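Local coordinates for protein ATP phosphoribosyltransferase regulatory subunit (Lactococcus lactis, PDB 1Z7M) that is required for the first step of histidine biosynthesis and may allow feedback regulation of ATP phosphoribosyltransferase activity by histidine, at residues 179-191 / 249-263. Residues are numbered along the deposited sequence; the frame is centred on the assembly and turned at random.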
# COMPACT_ATOMS: atom_id res chain seq x y z
N ILE B 179 28.46 -16.92 26.93
CA ILE B 179 28.36 -15.55 27.38
C ILE B 179 29.54 -14.73 26.90
O ILE B 179 30.62 -15.26 26.62
CB ILE B 179 28.29 -15.46 28.90
CG1 ILE B 179 29.51 -16.14 29.52
CG2 ILE B 179 27.02 -16.09 29.38
CD1 ILE B 179 29.55 -16.03 31.02
N GLY B 180 29.33 -13.42 26.79
CA GLY B 180 30.39 -12.56 26.32
C GLY B 180 30.26 -11.14 26.83
O GLY B 180 29.37 -10.84 27.63
N SER B 181 31.14 -10.27 26.35
CA SER B 181 31.14 -8.87 26.76
C SER B 181 31.38 -7.88 25.62
O SER B 181 32.42 -7.93 24.95
CB SER B 181 32.19 -8.67 27.83
OG SER B 181 32.26 -7.31 28.21
N ALA B 182 30.43 -6.98 25.41
CA ALA B 182 30.54 -5.98 24.36
C ALA B 182 31.70 -5.08 24.75
O ALA B 182 32.45 -4.60 23.90
CB ALA B 182 29.26 -5.17 24.27
N LYS B 183 31.85 -4.86 26.04
CA LYS B 183 32.90 -4.01 26.57
C LYS B 183 34.30 -4.57 26.29
O LYS B 183 35.23 -3.81 26.01
CB LYS B 183 32.69 -3.83 28.07
CG LYS B 183 33.09 -2.46 28.61
CD LYS B 183 32.74 -2.35 30.10
CE LYS B 183 33.30 -1.09 30.76
NZ LYS B 183 34.81 -1.01 30.73
N PHE B 184 34.45 -5.88 26.37
CA PHE B 184 35.72 -6.53 26.10
C PHE B 184 35.90 -6.48 24.58
O PHE B 184 36.99 -6.20 24.09
CB PHE B 184 35.69 -7.97 26.60
CG PHE B 184 36.92 -8.78 26.26
CD1 PHE B 184 37.87 -9.07 27.24
CD2 PHE B 184 37.12 -9.29 24.97
CE1 PHE B 184 38.99 -9.85 26.95
CE2 PHE B 184 38.24 -10.07 24.67
CZ PHE B 184 39.17 -10.35 25.66
N PHE B 185 34.82 -6.74 23.84
CA PHE B 185 34.88 -6.70 22.39
C PHE B 185 35.37 -5.32 22.00
O PHE B 185 36.32 -5.18 21.24
CB PHE B 185 33.50 -6.92 21.77
CG PHE B 185 33.42 -6.55 20.31
CD1 PHE B 185 33.94 -7.39 19.33
CD2 PHE B 185 32.83 -5.35 19.91
CE1 PHE B 185 33.87 -7.05 18.00
CE2 PHE B 185 32.76 -5.00 18.59
CZ PHE B 185 33.28 -5.86 17.62
N GLN B 186 34.71 -4.29 22.53
CA GLN B 186 35.08 -2.92 22.21
C GLN B 186 36.51 -2.62 22.57
O GLN B 186 37.27 -2.11 21.74
CB GLN B 186 34.14 -1.94 22.90
CG GLN B 186 33.00 -1.50 21.99
CD GLN B 186 31.70 -1.29 22.74
OE1 GLN B 186 31.68 -0.63 23.79
NE2 GLN B 186 30.60 -1.85 22.20
N ARG B 187 36.89 -2.93 23.80
CA ARG B 187 38.26 -2.69 24.23
C ARG B 187 39.26 -3.37 23.30
O ARG B 187 40.30 -2.81 22.99
CB ARG B 187 38.46 -3.22 25.65
CG ARG B 187 39.84 -2.96 26.18
CD ARG B 187 40.05 -1.48 26.29
NE ARG B 187 41.42 -1.12 26.64
CZ ARG B 187 41.86 0.13 26.72
NH1 ARG B 187 41.04 1.14 26.48
NH2 ARG B 187 43.13 0.36 27.01
N LEU B 188 38.93 -4.58 22.88
CA LEU B 188 39.80 -5.34 21.99
C LEU B 188 39.99 -4.63 20.66
O LEU B 188 41.08 -4.62 20.09
CB LEU B 188 39.20 -6.73 21.78
CG LEU B 188 40.08 -7.77 21.11
CD1 LEU B 188 41.27 -8.09 21.99
CD2 LEU B 188 39.26 -9.01 20.86
N CYS B 189 38.91 -4.04 20.16
CA CYS B 189 38.95 -3.33 18.90
C CYS B 189 39.81 -2.08 19.00
O CYS B 189 40.55 -1.73 18.08
CB CYS B 189 37.55 -2.93 18.46
SG CYS B 189 36.65 -4.24 17.69
N GLN B 190 39.73 -1.42 20.14
CA GLN B 190 40.52 -0.21 20.32
C GLN B 190 42.02 -0.56 20.33
O GLN B 190 42.82 0.12 19.70
CB GLN B 190 40.09 0.48 21.62
CG GLN B 190 40.13 2.00 21.56
CD GLN B 190 41.38 2.57 22.21
OE1 GLN B 190 41.76 2.17 23.31
NE2 GLN B 190 42.03 3.50 21.54
N LEU B 191 42.39 -1.62 21.03
CA LEU B 191 43.79 -2.00 21.07
C LEU B 191 44.26 -2.57 19.74
O LEU B 191 45.43 -2.52 19.42
CB LEU B 191 44.03 -3.03 22.17
CG LEU B 191 43.57 -2.65 23.58
CD1 LEU B 191 43.82 -3.81 24.52
CD2 LEU B 191 44.28 -1.41 24.05
N ASP B 249 45.98 -5.46 30.47
CA ASP B 249 45.03 -4.39 30.18
C ASP B 249 43.96 -4.46 31.26
O ASP B 249 43.43 -5.52 31.53
CB ASP B 249 44.41 -4.58 28.79
CG ASP B 249 43.58 -3.37 28.36
OD1 ASP B 249 42.55 -3.10 29.01
OD2 ASP B 249 43.96 -2.69 27.38
N ASP B 250 43.68 -3.33 31.90
CA ASP B 250 42.68 -3.30 32.96
C ASP B 250 41.29 -3.61 32.42
O ASP B 250 40.62 -4.53 32.89
CB ASP B 250 42.63 -1.91 33.62
CG ASP B 250 43.94 -1.53 34.29
OD1 ASP B 250 44.43 -2.31 35.13
OD2 ASP B 250 44.47 -0.43 33.98
N VAL B 251 40.86 -2.83 31.44
CA VAL B 251 39.54 -3.00 30.84
C VAL B 251 39.33 -4.45 30.41
O VAL B 251 38.29 -5.04 30.67
CB VAL B 251 39.35 -2.07 29.63
CG1 VAL B 251 37.90 -2.05 29.20
CG2 VAL B 251 39.81 -0.67 29.98
N LEU B 252 40.34 -5.03 29.76
CA LEU B 252 40.23 -6.40 29.31
C LEU B 252 40.10 -7.36 30.48
O LEU B 252 39.13 -8.11 30.55
CB LEU B 252 41.40 -6.80 28.42
CG LEU B 252 41.42 -6.24 26.99
CD1 LEU B 252 42.51 -6.92 26.18
CD2 LEU B 252 40.09 -6.47 26.34
N ILE B 253 41.07 -7.37 31.39
CA ILE B 253 40.98 -8.30 32.53
C ILE B 253 39.70 -8.06 33.33
O ILE B 253 39.07 -9.00 33.78
CB ILE B 253 42.20 -8.18 33.52
CG1 ILE B 253 42.19 -6.81 34.22
CG2 ILE B 253 43.52 -8.41 32.77
CD1 ILE B 253 43.31 -6.62 35.27
N SER B 254 39.32 -6.80 33.51
CA SER B 254 38.10 -6.45 34.23
C SER B 254 36.86 -7.13 33.65
O SER B 254 36.09 -7.76 34.37
CB SER B 254 37.92 -4.93 34.20
OG SER B 254 36.57 -4.56 34.45
N SER B 255 36.67 -6.98 32.33
CA SER B 255 35.53 -7.55 31.62
C SER B 255 35.52 -9.06 31.63
O SER B 255 34.44 -9.66 31.68
CB SER B 255 35.50 -7.05 30.18
OG SER B 255 35.22 -5.66 30.13
N PHE B 256 36.70 -9.67 31.56
CA PHE B 256 36.83 -11.13 31.56
C PHE B 256 36.54 -11.70 32.94
O PHE B 256 36.08 -12.83 33.07
CB PHE B 256 38.22 -11.57 31.16
CG PHE B 256 38.44 -13.03 31.35
CD1 PHE B 256 38.10 -13.93 30.35
CD2 PHE B 256 38.92 -13.52 32.56
CE1 PHE B 256 38.24 -15.30 30.55
CE2 PHE B 256 39.07 -14.88 32.77
CZ PHE B 256 38.73 -15.77 31.76
N ASP B 257 36.87 -10.93 33.98
CA ASP B 257 36.62 -11.34 35.35
C ASP B 257 35.12 -11.43 35.59
O ASP B 257 34.65 -12.37 36.21
CB ASP B 257 37.22 -10.35 36.35
CG ASP B 257 38.67 -10.66 36.70
OD1 ASP B 257 39.10 -11.83 36.50
OD2 ASP B 257 39.36 -9.73 37.18
N GLN B 258 34.38 -10.43 35.11
CA GLN B 258 32.93 -10.40 35.26
C GLN B 258 32.31 -11.66 34.65
O GLN B 258 31.46 -12.31 35.27
CB GLN B 258 32.35 -9.16 34.59
CG GLN B 258 30.86 -9.00 34.80
CD GLN B 258 30.49 -8.73 36.24
OE1 GLN B 258 30.71 -7.63 36.75
NE2 GLN B 258 29.93 -9.72 36.92
N LEU B 259 32.73 -12.01 33.44
CA LEU B 259 32.21 -13.21 32.78
C LEU B 259 32.56 -14.43 33.63
O LEU B 259 31.74 -15.31 33.82
CB LEU B 259 32.82 -13.36 31.38
CG LEU B 259 32.57 -12.21 30.40
CD1 LEU B 259 33.37 -12.43 29.14
CD2 LEU B 259 31.09 -12.11 30.10
N LYS B 260 33.79 -14.46 34.12
CA LYS B 260 34.25 -15.57 34.94
C LYS B 260 33.35 -15.77 36.17
O LYS B 260 33.05 -16.90 36.52
CB LYS B 260 35.70 -15.33 35.35
CG LYS B 260 36.36 -16.51 36.03
CD LYS B 260 37.72 -16.12 36.59
CE LYS B 260 38.05 -16.92 37.84
NZ LYS B 260 39.12 -16.29 38.69
N GLU B 261 32.93 -14.68 36.81
CA GLU B 261 32.05 -14.76 38.00
C GLU B 261 30.78 -15.49 37.61
O GLU B 261 30.40 -16.49 38.22
CB GLU B 261 31.67 -13.37 38.53
CG GLU B 261 32.72 -12.67 39.41
CD GLU B 261 32.18 -11.41 40.14
OE1 GLU B 261 31.24 -11.56 40.97
OE2 GLU B 261 32.68 -10.28 39.89
N PHE B 262 30.10 -14.96 36.59
CA PHE B 262 28.88 -15.55 36.09
C PHE B 262 29.14 -17.02 35.79
O PHE B 262 28.34 -17.89 36.14
CB PHE B 262 28.45 -14.84 34.80
CG PHE B 262 27.98 -13.42 35.00
CD1 PHE B 262 28.11 -12.49 33.97
CD2 PHE B 262 27.41 -13.03 36.20
CE1 PHE B 262 27.67 -11.17 34.15
CE2 PHE B 262 26.97 -11.72 36.39
CZ PHE B 262 27.10 -10.79 35.35
N SER B 263 30.26 -17.30 35.14
CA SER B 263 30.61 -18.66 34.79
C SER B 263 30.58 -19.51 36.04
O SER B 263 30.09 -20.64 36.02
CB SER B 263 32.00 -18.70 34.16
OG SER B 263 32.24 -19.96 33.54
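R187 and D249 form the salt bridge of this contact. R187 grips one carboxylate oxygen side-on with two nitrogens: NE lies 3.1 Å and NH2 3.2 Å from D249 OD2. That oxygen lies in the guanidinium plane and is met on its syn side, somewhat out of the carboxylate plane; the two flat groups are turned 61° apart. The other oxygen, OD1, caps helix 250-267, accepting from L252 N at 3.0 Å. D249 is thus the N-cap of its helix and the ion-pair partner of R187 at once. The R187 chain leaves with CG anti to the backbone N (chi1 -178°) and bends at chi2, which carries CD past V251 CB at 3.5 Å and brings V251 CG2 over one guanidinium face, near its rim. With R187 cut back to an alanine, the D249 carboxylate would probably lose its charged mate, and V251 and L252 part of their cover.

The apolar packing centres on L252, a knob set among F184, L188, R187 and L191. Its CD2 sits over one face of the F184 ring, 3.7 Å from the centroid, in a CH-pi contact. Its CD1 meets L191 CD1 tip to tip. S255 CB packs against F184 CB, and S255 OG bonds back to V251 O. Further along, L259 CD2 touches the G180 carbonyl, and I179 CD1 reaches L259 CB and F262 CB.

S181 OG caps helix 182-191 through F184 N and is also hydrogen-bonded to D287 OD1. The axes of 182-191 and 250-263 come within 8.8 Å at 157°, close to antiparallel. Helix 222-231 adds L227 beside L188 and L252. Strand 175-181 belongs to the mixed sheet of this class-II synthetase-like fold. The largely helical, strandless insertion after it returns through helix 250-267 to neighbouring strand 272-274, where L259 packs on I274.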